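Uncharacterized hypothetical protein (Parabacteroides merdae, PDB 4EI0) is of unknown function but belongs to the DUF4466 family and folds into two beta-rich halves built largely of antiparallel sheets. Local coordinates at residues B[13-24]-B[36-45]; B[154-165]-B[174-183]. All coordinates share one frame; numbering follows the deposited sequence.

Contact 1. Residues B[13-24]-B[36-45]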
loop_
_atom_site.group_PDB
_atom_site.type_symbol
_atom_site.label_atom_id
_atom_site.label_comp_id
_atom_site.label_asym_id
_atom_site.label_seq_id
_atom_site.Cartn_x
_atom_site.Cartn_y
_atom_site.Cartn_z
ATOM N N VAL B 13 -9.798 -7.191 -13.160
ATOM C CA VAL B 13 -9.817 -8.628 -13.456
ATOM C C VAL B 13 -10.444 -9.497 -12.326
ATOM O O VAL B 13 -9.972 -9.550 -11.193
ATOM C CB VAL B 13 -8.427 -9.113 -13.879
ATOM C CG1 VAL B 13 -8.461 -10.568 -14.321
ATOM C CG2 VAL B 13 -7.942 -8.234 -15.007
ATOM N N SER B 14 -11.502 -10.210 -12.650
ATOM C CA SER B 14 -12.257 -10.954 -11.629
ATOM C C SER B 14 -11.646 -12.337 -11.355
ATOM O O SER B 14 -12.322 -13.355 -11.263
ATOM C CB SER B 14 -13.723 -11.030 -11.999
ATOM O OG SER B 14 -13.892 -11.267 -13.395
ATOM N N ALA B 15 -10.330 -12.334 -11.221
ATOM C CA ALA B 15 -9.519 -13.529 -10.989
ATOM C C ALA B 15 -8.089 -13.025 -10.685
ATOM O O ALA B 15 -7.801 -11.836 -10.822
ATOM C CB ALA B 15 -9.503 -14.438 -12.231
ATOM N N LEU B 16 -7.217 -13.936 -10.285
ATOM C CA LEU B 16 -5.779 -13.650 -10.143
ATOM C C LEU B 16 -5.243 -13.047 -11.389
ATOM O O LEU B 16 -5.495 -13.550 -12.478
ATOM C CB LEU B 16 -5.017 -14.951 -9.892
ATOM C CG LEU B 16 -3.530 -14.782 -9.596
ATOM C CD1 LEU B 16 -3.295 -13.726 -8.505
ATOM C CD2 LEU B 16 -3.032 -16.151 -9.150
ATOM N N SER B 17 -4.553 -11.925 -11.259
ATOM C CA SER B 17 -3.914 -11.301 -12.391
ATOM C C SER B 17 -2.494 -10.798 -12.042
ATOM O O SER B 17 -2.109 -10.721 -10.866
ATOM C CB SER B 17 -4.773 -10.158 -12.861
ATOM O OG SER B 17 -4.671 -9.135 -11.908
ATOM N N ASN B 18 -1.720 -10.458 -13.072
ATOM C CA ASN B 18 -0.331 -10.021 -12.852
ATOM C C ASN B 18 0.149 -9.042 -13.911
ATOM O O ASN B 18 -0.427 -8.953 -14.976
ATOM C CB ASN B 18 0.610 -11.228 -12.654
ATOM C CG ASN B 18 0.857 -12.106 -13.926
ATOM O OD1 ASN B 18 1.666 -13.040 -13.877
ATOM N ND2 ASN B 18 0.226 -11.802 -15.023
ATOM N N ASP B 19 1.194 -8.304 -13.590
ATOM C CA ASP B 19 1.833 -7.387 -14.514
ATOM C C ASP B 19 3.256 -7.179 -14.040
ATOM O O ASP B 19 3.510 -7.279 -12.864
ATOM C CB ASP B 19 1.124 -6.044 -14.503
ATOM C CG ASP B 19 1.670 -5.099 -15.573
ATOM O OD1 ASP B 19 1.659 -5.461 -16.751
ATOM O OD2 ASP B 19 2.148 -4.010 -15.241
ATOM N N CYS B 20 4.203 -6.961 -14.945
ATOM C CA CYS B 20 5.585 -6.828 -14.530
ATOM C C CYS B 20 6.246 -5.739 -15.337
ATOM O O CYS B 20 6.041 -5.671 -16.540
ATOM C CB CYS B 20 6.331 -8.174 -14.680
ATOM S SG CYS B 20 7.886 -8.191 -13.746
ATOM N N ILE B 21 7.030 -4.891 -14.676
ATOM C CA ILE B 21 7.742 -3.785 -15.334
ATOM C C ILE B 21 9.232 -3.852 -15.004
ATOM O O ILE B 21 9.609 -4.073 -13.876
ATOM C CB ILE B 21 7.117 -2.383 -15.034
ATOM C CG1 ILE B 21 7.416 -1.878 -13.616
ATOM C CG2 ILE B 21 5.607 -2.411 -15.291
ATOM C CD1 ILE B 21 7.203 -0.380 -13.420
ATOM N N LYS B 22 10.081 -3.745 -16.021
ATOM C CA LYS B 22 11.511 -3.651 -15.807
ATOM C C LYS B 22 11.754 -2.287 -15.191
ATOM O O LYS B 22 11.282 -1.296 -15.726
ATOM C CB LYS B 22 12.250 -3.791 -17.156
ATOM C CG LYS B 22 13.779 -3.759 -17.044
ATOM C CD LYS B 22 14.452 -4.202 -18.334
ATOM C CE LYS B 22 15.912 -3.718 -18.405
ATOM N NZ LYS B 22 16.051 -2.314 -18.878
ATOM N N ARG B 23 12.402 -2.219 -14.044
ATOM C CA ARG B 23 12.723 -0.919 -13.415
ATOM C C ARG B 23 14.019 -0.335 -13.971
ATOM O O ARG B 23 14.119 0.845 -14.228
ATOM C CB ARG B 23 12.745 -1.022 -11.888
ATOM C CG ARG B 23 11.321 -0.964 -11.324
ATOM C CD ARG B 23 11.196 -1.500 -9.902
ATOM N NE ARG B 23 12.086 -0.854 -8.934
ATOM C CZ ARG B 23 11.865 0.328 -8.347
ATOM N NH1 ARG B 23 10.781 1.049 -8.626
ATOM N NH2 ARG B 23 12.745 0.797 -7.467
ATOM N N SER B 24 14.996 -1.184 -14.216
ATOM C CA SER B 24 16.212 -0.736 -14.888
ATOM C C SER B 24 15.887 0.029 -16.190
ATOM O O SER B 24 15.017 -0.381 -16.991
ATOM C CB SER B 24 17.121 -1.956 -15.169
ATOM O OG SER B 24 17.262 -2.787 -13.988
ATOM N N ILE B 36 19.632 -6.590 -13.032
ATOM C CA ILE B 36 18.460 -6.117 -13.774
ATOM C C ILE B 36 17.302 -6.284 -12.773
ATOM O O ILE B 36 17.078 -7.373 -12.197
ATOM C CB ILE B 36 18.136 -6.927 -15.034
ATOM C CG1 ILE B 36 19.389 -7.121 -15.865
ATOM C CG2 ILE B 36 17.015 -6.272 -15.832
ATOM C CD1 ILE B 36 19.141 -7.783 -17.200
ATOM N N GLU B 37 16.626 -5.179 -12.529
ATOM C CA GLU B 37 15.589 -5.091 -11.511
ATOM C C GLU B 37 14.211 -5.004 -12.135
ATOM O O GLU B 37 14.002 -4.224 -13.078
ATOM C CB GLU B 37 15.799 -3.847 -10.700
ATOM C CG GLU B 37 14.836 -3.730 -9.531
ATOM C CD GLU B 37 15.000 -2.435 -8.772
ATOM O OE1 GLU B 37 16.077 -1.803 -8.860
ATOM O OE2 GLU B 37 14.049 -2.052 -8.080
ATOM N N PHE B 38 13.286 -5.782 -11.586
ATOM C CA PHE B 38 11.915 -5.881 -12.091
ATOM C C PHE B 38 10.937 -5.631 -10.910
ATOM O O PHE B 38 11.264 -5.941 -9.762
ATOM C CB PHE B 38 11.657 -7.263 -12.701
ATOM C CG PHE B 38 12.443 -7.565 -13.947
ATOM C CD1 PHE B 38 13.719 -8.061 -13.866
ATOM C CD2 PHE B 38 11.909 -7.323 -15.180
ATOM C CE1 PHE B 38 14.440 -8.335 -15.013
ATOM C CE2 PHE B 38 12.627 -7.577 -16.336
ATOM C CZ PHE B 38 13.893 -8.092 -16.249
ATOM N N ALA B 39 9.757 -5.075 -11.195
ATOM C CA ALA B 39 8.690 -4.907 -10.208
ATOM C C ALA B 39 7.518 -5.751 -10.693
ATOM O O ALA B 39 6.941 -5.448 -11.734
ATOM C CB ALA B 39 8.288 -3.447 -10.068
ATOM N N TYR B 40 7.231 -6.841 -9.979
ATOM C CA TYR B 40 6.227 -7.835 -10.378
ATOM C C TYR B 40 4.991 -7.613 -9.490
ATOM O O TYR B 40 5.059 -7.853 -8.290
ATOM C CB TYR B 40 6.721 -9.236 -10.171
ATOM C CG TYR B 40 5.790 -10.362 -10.617
ATOM C CD1 TYR B 40 5.082 -10.293 -11.806
ATOM C CD2 TYR B 40 5.654 -11.521 -9.851
ATOM C CE1 TYR B 40 4.235 -11.323 -12.209
ATOM C CE2 TYR B 40 4.827 -12.575 -10.261
ATOM C CZ TYR B 40 4.126 -12.474 -11.447
ATOM O OH TYR B 40 3.305 -13.522 -11.858
ATOM N N ALA B 41 3.893 -7.165 -10.113
ATOM C CA ALA B 41 2.616 -6.868 -9.454
ATOM C C ALA B 41 1.650 -8.010 -9.633
ATOM O O ALA B 41 1.482 -8.509 -10.751
ATOM C CB ALA B 41 2.006 -5.601 -10.042
HETATM N N MSE B 42 0.963 -8.363 -8.550
HETATM C CA MSE B 42 -0.038 -9.441 -8.538
HETATM C C MSE B 42 -1.283 -8.969 -7.813
HETATM O O MSE B 42 -1.196 -8.157 -6.912
HETATM C CB MSE B 42 0.528 -10.662 -7.795
HETATM C CG MSE B 42 1.849 -11.158 -8.340
HETATM SE SE MSE B 42 2.893 -12.084 -7.011
HETATM C CE MSE B 42 3.589 -10.344 -6.247
ATOM N N ALA B 43 -2.453 -9.452 -8.207
ATOM C CA ALA B 43 -3.719 -9.032 -7.542
ATOM C C ALA B 43 -4.800 -10.078 -7.771
ATOM O O ALA B 43 -4.871 -10.661 -8.844
ATOM C CB ALA B 43 -4.215 -7.659 -8.032
ATOM N N ILE B 44 -5.585 -10.333 -6.728
ATOM C CA ILE B 44 -6.692 -11.231 -6.751
ATOM C C ILE B 44 -7.795 -10.524 -5.997
ATOM O O ILE B 44 -7.524 -9.857 -5.017
ATOM C CB ILE B 44 -6.352 -12.602 -6.132
ATOM C CG1 ILE B 44 -7.523 -13.590 -6.349
ATOM C CG2 ILE B 44 -6.022 -12.492 -4.650
ATOM C CD1 ILE B 44 -7.222 -15.019 -5.936
ATOM N N PRO B 45 -9.041 -10.603 -6.483
ATOM C CA PRO B 45 -10.101 -10.013 -5.678
ATOM C C PRO B 45 -10.111 -10.659 -4.291
ATOM O O PRO B 45 -10.021 -11.885 -4.152
ATOM C CB PRO B 45 -11.371 -10.332 -6.481
ATOM C CG PRO B 45 -10.881 -10.544 -7.877
ATOM C CD PRO B 45 -9.564 -11.227 -7.709
#
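S17 to K22 run antiparallel beside F38 to A43, the two strand axes 4.6 Å apart at closest, with S17–A43, D19–A41 and I21–A39 as hydrogen-bonded pairs alternating with the non-hydrogen-bonded pairs N18–M42, C20–Y40 and K22–F38. On the face that carries N18, C20, Y40 and F38, the Y40 side chain reaches diagonally across the strands. Y40 OH donates to N18 OD1 at 2.6 Å, in the plane of the amide and on a lone pair, while the amide and ring planes stand 63° apart. N18 meets it because CG sits between the backbone N and the carbonyl carbon (chi1 69°). C20 SG lies obliquely to both the F38 and Y40 rings, and C20 CB packs 3.8 Å from Y40 CD1.

At the far end of the ladder R23 N still donates to E37 O at 2.7 Å, and side chains join in beside it. S24 OG accepts from E37 N at 2.9 Å in an almost straight bond. R23 bends at chi3 to bring NE to E37 OE2 in a salt bridge, modelled so short that its exact length is doubtful.

Strand 35-43 is bonded on its other side to strand 107-115, leaving 17-22 outermost in this sheet within the chain. The N18, C20, F38 and Y40 face packs on strands 124-133 and 138-147 of a second sheet, a beta-sandwich arrangement: F129 meets both rings, F127 meets F38, and E140 O receives N18 ND2.

Contact 2. Residues B[154-165]-B[174-183]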
loop_
_atom_site.group_PDB
_atom_site.type_symbol
_atom_site.label_atom_id
_atom_site.label_comp_id
_atom_site.label_asym_id
_atom_site.label_seq_id
_atom_site.Cartn_x
_atom_site.Cartn_y
_atom_site.Cartn_z
ATOM N N ALA B 154 34.878 -1.479 -14.045
ATOM C CA ALA B 154 35.538 -1.453 -12.712
ATOM C C ALA B 154 35.422 -0.013 -12.230
ATOM O O ALA B 154 35.778 0.912 -12.974
ATOM C CB ALA B 154 36.990 -1.868 -12.856
ATOM N N LYS B 155 34.921 0.212 -11.015
ATOM C CA LYS B 155 34.655 1.546 -10.536
ATOM C C LYS B 155 35.470 1.902 -9.319
ATOM O O LYS B 155 35.841 1.047 -8.540
ATOM C CB LYS B 155 33.187 1.717 -10.182
ATOM C CG LYS B 155 32.248 1.586 -11.345
ATOM C CD LYS B 155 30.810 1.564 -10.862
ATOM C CE LYS B 155 30.439 2.917 -10.242
ATOM N NZ LYS B 155 28.965 3.069 -10.123
ATOM N N ASN B 156 35.764 3.189 -9.206
ATOM C CA ASN B 156 36.386 3.785 -8.041
ATOM C C ASN B 156 37.644 3.109 -7.604
ATOM O O ASN B 156 37.784 2.746 -6.454
ATOM C CB ASN B 156 35.355 3.879 -6.910
ATOM C CG ASN B 156 34.111 4.639 -7.342
ATOM O OD1 ASN B 156 32.994 4.113 -7.281
ATOM N ND2 ASN B 156 34.299 5.844 -7.859
ATOM N N LEU B 157 38.587 2.979 -8.528
ATOM C CA LEU B 157 39.890 2.406 -8.234
ATOM C C LEU B 157 40.888 3.511 -7.888
ATOM O O LEU B 157 40.858 4.584 -8.461
ATOM C CB LEU B 157 40.416 1.617 -9.430
ATOM C CG LEU B 157 39.521 0.428 -9.750
ATOM C CD1 LEU B 157 39.440 0.139 -11.234
ATOM C CD2 LEU B 157 39.994 -0.774 -8.952
ATOM N N SER B 158 41.819 3.206 -6.995
ATOM C CA SER B 158 42.776 4.162 -6.515
ATOM C C SER B 158 44.072 4.121 -7.301
ATOM O O SER B 158 44.668 3.079 -7.502
ATOM C CB SER B 158 43.011 3.933 -5.010
ATOM O OG SER B 158 44.069 4.723 -4.559
ATOM N N VAL B 159 44.522 5.290 -7.729
ATOM C CA VAL B 159 45.729 5.427 -8.490
ATOM C C VAL B 159 46.591 6.462 -7.788
ATOM O O VAL B 159 46.117 7.528 -7.403
ATOM C CB VAL B 159 45.410 5.797 -9.956
ATOM C CG1 VAL B 159 46.688 6.123 -10.699
ATOM C CG2 VAL B 159 44.654 4.613 -10.624
ATOM N N THR B 160 47.859 6.143 -7.610
ATOM C CA THR B 160 48.784 7.037 -6.941
ATOM C C THR B 160 50.125 6.877 -7.643
ATOM O O THR B 160 50.286 6.033 -8.532
ATOM C CB THR B 160 48.917 6.697 -5.449
ATOM O OG1 THR B 160 49.516 5.405 -5.313
ATOM C CG2 THR B 160 47.560 6.665 -4.771
ATOM N N ASN B 161 51.110 7.660 -7.253
ATOM C CA ASN B 161 52.433 7.521 -7.852
ATOM C C ASN B 161 53.041 6.125 -7.679
ATOM O O ASN B 161 53.841 5.694 -8.505
ATOM C CB ASN B 161 53.383 8.585 -7.298
ATOM C CG ASN B 161 53.200 9.911 -7.990
ATOM O OD1 ASN B 161 53.607 10.094 -9.154
ATOM N ND2 ASN B 161 52.547 10.839 -7.297
ATOM N N ASP B 162 52.648 5.427 -6.616
ATOM C CA ASP B 162 53.101 4.058 -6.392
ATOM C C ASP B 162 52.189 3.033 -7.034
ATOM O O ASP B 162 52.667 1.987 -7.435
ATOM C CB ASP B 162 53.213 3.744 -4.892
ATOM C CG ASP B 162 54.309 4.510 -4.220
ATOM O OD1 ASP B 162 55.192 5.067 -4.927
ATOM O OD2 ASP B 162 54.282 4.528 -2.974
ATOM N N LYS B 163 50.886 3.317 -7.054
ATOM C CA LYS B 163 49.894 2.430 -7.571
ATOM C C LYS B 163 49.521 2.996 -8.919
ATOM O O LYS B 163 48.440 3.548 -9.108
ATOM C CB LYS B 163 48.676 2.370 -6.646
ATOM C CG LYS B 163 48.977 1.791 -5.273
ATOM C CD LYS B 163 47.692 1.529 -4.505
ATOM C CE LYS B 163 47.147 2.815 -3.911
ATOM N NZ LYS B 163 45.913 2.553 -3.113
ATOM N N CYS B 164 50.450 2.825 -9.833
ATOM C CA CYS B 164 50.553 3.624 -10.992
ATOM C C CYS B 164 50.534 2.877 -12.310
ATOM O O CYS B 164 50.667 3.515 -13.329
ATOM C CB CYS B 164 51.867 4.427 -10.902
ATOM S SG CYS B 164 53.395 3.472 -10.861
ATOM N N TYR B 165 50.380 1.562 -12.318
ATOM C CA TYR B 165 50.540 0.816 -13.566
ATOM C C TYR B 165 49.217 0.202 -13.918
ATOM O O TYR B 165 48.777 -0.731 -13.258
ATOM C CB TYR B 165 51.629 -0.244 -13.401
ATOM C CG TYR B 165 52.986 0.290 -13.119
ATOM C CD1 TYR B 165 53.627 1.100 -14.025
ATOM C CD2 TYR B 165 53.674 -0.056 -11.960
ATOM C CE1 TYR B 165 54.898 1.582 -13.773
ATOM C CE2 TYR B 165 54.950 0.408 -11.719
ATOM C CZ TYR B 165 55.558 1.233 -12.611
ATOM O OH TYR B 165 56.830 1.692 -12.366
ATOM N N ALA B 174 38.064 -4.790 -15.989
ATOM C CA ALA B 174 38.147 -3.685 -16.966
ATOM C C ALA B 174 39.506 -3.007 -16.927
ATOM O O ALA B 174 40.057 -2.632 -17.951
ATOM C CB ALA B 174 37.030 -2.666 -16.726
ATOM N N VAL B 175 40.049 -2.883 -15.732
ATOM C CA VAL B 175 41.419 -2.377 -15.501
ATOM C C VAL B 175 41.900 -2.984 -14.228
ATOM O O VAL B 175 41.062 -3.302 -13.356
ATOM C CB VAL B 175 41.474 -0.829 -15.386
ATOM C CG1 VAL B 175 40.899 -0.335 -14.076
ATOM C CG2 VAL B 175 42.905 -0.363 -15.569
ATOM N N HIS B 176 43.209 -3.132 -14.104
ATOM C CA HIS B 176 43.835 -3.504 -12.834
ATOM C C HIS B 176 44.980 -2.584 -12.586
ATOM O O HIS B 176 45.730 -2.302 -13.496
ATOM C CB HIS B 176 44.301 -4.970 -12.869
ATOM C CG HIS B 176 44.823 -5.473 -11.529
ATOM N ND1 HIS B 176 44.025 -6.037 -10.590
ATOM C CD2 HIS B 176 46.083 -5.389 -10.968
ATOM C CE1 HIS B 176 44.786 -6.364 -9.516
ATOM N NE2 HIS B 176 46.021 -5.936 -9.736
ATOM N N ILE B 177 45.118 -2.095 -11.355
ATOM C CA ILE B 177 46.210 -1.190 -10.979
ATOM C C ILE B 177 47.253 -2.008 -10.223
ATOM O O ILE B 177 46.993 -2.494 -9.145
ATOM C CB ILE B 177 45.745 -0.020 -10.049
ATOM C CG1 ILE B 177 44.433 0.652 -10.528
ATOM C CG2 ILE B 177 46.861 0.970 -9.908
ATOM C CD1 ILE B 177 44.455 1.167 -11.944
ATOM N N TYR B 178 48.417 -2.148 -10.831
ATOM C CA TYR B 178 49.601 -2.785 -10.282
ATOM C C TYR B 178 50.443 -1.674 -9.720
ATOM O O TYR B 178 50.398 -0.572 -10.217
ATOM C CB TYR B 178 50.402 -3.503 -11.397
ATOM C CG TYR B 178 49.711 -4.773 -11.856
ATOM C CD1 TYR B 178 49.598 -5.868 -10.993
ATOM C CD2 TYR B 178 49.103 -4.861 -13.097
ATOM C CE1 TYR B 178 48.921 -7.019 -11.379
ATOM C CE2 TYR B 178 48.421 -6.028 -13.492
ATOM C CZ TYR B 178 48.353 -7.105 -12.629
ATOM O OH TYR B 178 47.698 -8.256 -12.986
ATOM N N SER B 179 51.207 -1.985 -8.689
ATOM C CA SER B 179 52.072 -1.036 -8.000
ATOM C C SER B 179 53.510 -1.292 -8.270
ATOM O O SER B 179 53.894 -2.298 -8.870
ATOM C CB SER B 179 51.881 -1.175 -6.489
ATOM O OG SER B 179 52.252 -2.483 -6.068
ATOM N N LYS B 180 54.338 -0.375 -7.814
ATOM C CA LYS B 180 55.761 -0.535 -7.924
ATOM C C LYS B 180 56.244 -1.751 -7.119
ATOM O O LYS B 180 57.203 -2.392 -7.516
ATOM C CB LYS B 180 56.468 0.753 -7.506
ATOM C CG LYS B 180 56.288 1.882 -8.524
ATOM C CD LYS B 180 56.838 3.216 -8.030
ATOM C CE LYS B 180 57.059 4.173 -9.200
ATOM N NZ LYS B 180 57.524 5.526 -8.831
ATOM N N ALA B 181 55.569 -2.066 -6.014
ATOM C CA ALA B 181 55.907 -3.233 -5.203
ATOM C C ALA B 181 55.602 -4.477 -5.997
ATOM O O ALA B 181 56.386 -5.414 -5.989
ATOM C CB ALA B 181 55.080 -3.263 -3.943
ATOM N N ASP B 182 54.458 -4.475 -6.687
ATOM C CA ASP B 182 54.065 -5.634 -7.513
ATOM C C ASP B 182 55.130 -5.953 -8.530
ATOM O O ASP B 182 55.568 -7.099 -8.652
ATOM C CB ASP B 182 52.752 -5.420 -8.198
ATOM C CG ASP B 182 51.589 -5.302 -7.228
ATOM O OD1 ASP B 182 51.600 -5.932 -6.158
ATOM O OD2 ASP B 182 50.648 -4.544 -7.536
ATOM N N LEU B 183 55.618 -4.923 -9.210
ATOM C CA LEU B 183 56.673 -5.109 -10.187
ATOM C C LEU B 183 58.023 -5.478 -9.597
ATOM O O LEU B 183 58.832 -6.078 -10.300
ATOM C CB LEU B 183 56.803 -3.886 -11.125
ATOM C CG LEU B 183 55.904 -3.934 -12.376
ATOM C CD1 LEU B 183 54.431 -3.992 -11.998
ATOM C CD2 LEU B 183 56.199 -2.796 -13.327
#
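Y165 and Y178 pair across the contact as a single antiparallel hydrogen-bonded bridge: Y178 N donates to Y165 O at 2.8 Å and Y165 N to Y178 O at 3.0 Å, both donors in the carbonyl planes. Close by, K180 N donates to D162 O at 2.9 Å. The Y165 ring runs out beneath the start of the helix. L183 CD2 lies over one face, 4.1 Å from the ring centroid, a CH-pi contact; C164 SG covers the opposite face, and S179 O meets the edge. The K180 chain crosses the ring at about a right angle, bringing CG to 3.8 Å from Y165 CE2. Cutting Y165 back to an alanine is likely to leave L183 CD2 and the K180 methylenes without the ring they pack on, opening a gap under the first turn of the helix.

Toward the other end, I177 holds CG1 anti to the carbonyl carbon (chi1 -45°), which sends CD1 to V159 CG2 at 3.7 Å, while CG2, anti to the backbone N, lies against K163 O. L157 CD1 and V175 CG1 lie alongside, modelled closer than carbons normally pack, so their exact spacing is doubtful.

In the second shell, S179 and D182 form a capping box: D182 N to S179 OG and S179 N to D182 OD2. T160 OG1 accepts from K163 N, an ST motif in the turn that carries D162 O.

Strand 176-178 is the edge of its sheet within the chain, next to 165-167, which continues to 195-199. Strand 152-159 instead borders another sheet, bonded to 302-311, and P225 touches both Y165 and L183.

Overall arrangement
Contact 1 comes first along the chain and closes before contact 2 opens. The two lie on opposite sides of the chain's centre, with centres 45 Å apart and nearest atoms about 14 Å apart, so they do not touch. They share no sheet. Contact 1 joins two neighbouring strands at the border of the sheet that also holds 107-115, 67-75 and 81-85. Contact 2 pairs 165-167 with 176-178 within one sheet, packs 152-159, the edge of another sheet, against 176-178, and adds helix 180-185. Contact 1 thus builds a single sheet, whereas contact 2 both extends one and joins it to a second, in separate halves of a long molecule.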